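Local coordinates for protein beta-N-acetylhexosaminidase (Arthrobacter aurescens, PDB 3RCN) that probably hydrolyses terminal non-reducing N-acetyl-D-hexosamine residues from N-acetyl-beta-D-hexosaminides, as a family 20 glycoside hydrolase, at residues Thr282-Ser287 with Ser345-Gln350. Residues are numbered along the deposited sequence; the frame is centred on the assembly and turned at random.
Sequences TVLEVS and SWFVGQ
In the catalytic alpha/beta barrel of this family 20 hydrolase, Phe-347 of helix 342-357 reaches across to Leu-284 and Val-286, in the extended loop that leads into helix 288-304. The phenylalanine carries CG anti to the backbone N (chi1 -171°), which sends the ring off the helix toward the loop. Two parts of the ring are used. Phe-347 CD1 lies 3.9 Å from Val-286 CB, with Val-286 CG1 beside Phe-347 CG. Farther out, Phe-347 CE2 meets Leu-284 CD1 at 3.8 Å, the two side chains crossing at about a right angle. Both aliphatic groups approach the ring obliquely. Near its plane, at the edge, lies the carbonyl O of Ser-287, 4.5 Å from Phe-347 CE1. Ser-287 is the N-cap of helix 288-304, and its hydroxyl turns to Ser-290 OG. Leu-291 of that helix also touches Phe-347. With an alanine at Phe-347, Leu-284 and Val-286 would probably lose their shared partner, and a gap is likely to open between loop and helix. Phe-347, Leu-284 and Val-286 are buried and apolar, so their contact rests on dispersion and the exclusion of water.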
loop_
_atom_site.group_PDB
_atom_site.type_symbol
_atom_site.label_atom_id
_atom_site.label_comp_id
_atom_site.label_asym_id
_atom_site.label_seq_id
_atom_site.Cartn_x
_atom_site.Cartn_y
_atom_site.Cartn_z
ATOM N N THR A 282 -22.710 21.669 -15.456
ATOM C CA THR A 282 -22.540 20.914 -16.685
ATOM C C THR A 282 -22.869 19.439 -16.466
ATOM O O THR A 282 -22.215 18.755 -15.695
ATOM C CB THR A 282 -21.132 21.113 -17.237
ATOM O OG1 THR A 282 -21.006 22.474 -17.658
ATOM C CG2 THR A 282 -20.869 20.195 -18.423
ATOM N N VAL A 283 -23.893 18.957 -17.158
ATOM C CA VAL A 283 -24.390 17.606 -16.929
ATOM C C VAL A 283 -24.698 16.893 -18.238
ATOM O O VAL A 283 -24.564 17.471 -19.315
ATOM C CB VAL A 283 -25.635 17.630 -16.025
ATOM C CG1 VAL A 283 -25.283 18.251 -14.697
ATOM C CG2 VAL A 283 -26.754 18.425 -16.668
ATOM N N LEU A 284 -25.110 15.637 -18.153
ATOM C CA LEU A 284 -25.445 14.897 -19.360
ATOM C C LEU A 284 -26.599 15.545 -20.115
ATOM O O LEU A 284 -27.514 16.130 -19.528
ATOM C CB LEU A 284 -25.821 13.457 -19.030
ATOM C CG LEU A 284 -24.709 12.574 -18.462
ATOM C CD1 LEU A 284 -25.258 11.194 -18.176
ATOM C CD2 LEU A 284 -23.521 12.488 -19.409
ATOM N N GLU A 285 -26.549 15.426 -21.432
ATOM C CA GLU A 285 -27.693 15.723 -22.243
ATOM C C GLU A 285 -28.407 14.387 -22.322
ATOM O O GLU A 285 -27.879 13.439 -22.889
ATOM C CB GLU A 285 -27.249 16.172 -23.630
ATOM C CG GLU A 285 -28.409 16.358 -24.600
ATOM C CD GLU A 285 -27.974 16.883 -25.959
ATOM O OE1 GLU A 285 -28.260 18.069 -26.253
ATOM O OE2 GLU A 285 -27.359 16.109 -26.732
ATOM N N VAL A 286 -29.600 14.308 -21.735
ATOM C CA VAL A 286 -30.354 13.061 -21.724
ATOM C C VAL A 286 -31.042 12.825 -23.067
ATOM O O VAL A 286 -31.812 13.655 -23.544
ATOM C CB VAL A 286 -31.382 13.014 -20.583
ATOM C CG1 VAL A 286 -30.702 13.311 -19.263
ATOM C CG2 VAL A 286 -32.484 14.000 -20.828
ATOM N N SER A 287 -30.791 11.660 -23.644
ATOM C CA SER A 287 -31.127 11.396 -25.033
ATOM C C SER A 287 -30.810 9.946 -25.327
ATOM O O SER A 287 -30.253 9.238 -24.483
ATOM C CB SER A 287 -30.297 12.276 -25.962
ATOM O OG SER A 287 -28.936 11.908 -25.899
ATOM N N SER A 345 -35.709 11.756 -13.679
ATOM C CA SER A 345 -36.357 10.537 -13.241
ATOM C C SER A 345 -36.396 9.539 -14.387
ATOM O O SER A 345 -36.161 8.346 -14.203
ATOM C CB SER A 345 -37.771 10.843 -12.765
ATOM O OG SER A 345 -38.368 9.677 -12.227
ATOM N N TRP A 346 -36.678 10.042 -15.579
ATOM C CA TRP A 346 -36.801 9.192 -16.748
ATOM C C TRP A 346 -35.476 8.506 -17.109
ATOM O O TRP A 346 -35.448 7.306 -17.403
ATOM C CB TRP A 346 -37.305 10.010 -17.939
ATOM C CG TRP A 346 -37.358 9.215 -19.189
ATOM C CD1 TRP A 346 -38.316 8.311 -19.535
ATOM C CD2 TRP A 346 -36.412 9.233 -20.269
ATOM N NE1 TRP A 346 -38.028 7.763 -20.765
ATOM C CE2 TRP A 346 -36.867 8.308 -21.236
ATOM C CE3 TRP A 346 -35.231 9.940 -20.512
ATOM C CZ2 TRP A 346 -36.182 8.072 -22.427
ATOM C CZ3 TRP A 346 -34.549 9.707 -21.707
ATOM C CH2 TRP A 346 -35.026 8.777 -22.643
ATOM N N PHE A 347 -34.390 9.278 -17.103
ATOM C CA PHE A 347 -33.079 8.786 -17.534
ATOM C C PHE A 347 -32.591 7.668 -16.627
ATOM O O PHE A 347 -32.187 6.612 -17.091
ATOM C CB PHE A 347 -32.053 9.920 -17.539
ATOM C CG PHE A 347 -30.741 9.544 -18.160
ATOM C CD1 PHE A 347 -30.641 9.317 -19.525
ATOM C CD2 PHE A 347 -29.600 9.415 -17.382
ATOM C CE1 PHE A 347 -29.425 8.971 -20.106
ATOM C CE2 PHE A 347 -28.388 9.065 -17.953
ATOM C CZ PHE A 347 -28.300 8.849 -19.320
ATOM N N VAL A 348 -32.639 7.915 -15.327
ATOM C CA VAL A 348 -32.206 6.941 -14.347
ATOM C C VAL A 348 -33.075 5.682 -14.417
ATOM O O VAL A 348 -32.572 4.560 -14.294
ATOM C CB VAL A 348 -32.230 7.569 -12.937
ATOM C CG1 VAL A 348 -32.012 6.528 -11.866
ATOM C CG2 VAL A 348 -31.192 8.699 -12.843
ATOM N N GLY A 349 -34.376 5.873 -14.635
ATOM C CA GLY A 349 -35.315 4.763 -14.721
ATOM C C GLY A 349 -35.019 3.856 -15.895
ATOM O O GLY A 349 -35.056 2.639 -15.753
ATOM N N GLN A 350 -34.725 4.445 -17.054
ATOM C CA GLN A 350 -34.330 3.669 -18.231
ATOM C C GLN A 350 -33.087 2.828 -17.944
ATOM O O GLN A 350 -33.016 1.647 -18.300
ATOM C CB GLN A 350 -34.072 4.568 -19.441
ATOM C CG GLN A 350 -35.297 5.294 -19.984
ATOM C CD GLN A 350 -36.400 4.361 -20.460
ATOM O OE1 GLN A 350 -37.441 4.241 -19.805
ATOM N NE2 GLN A 350 -36.186 3.702 -21.605
#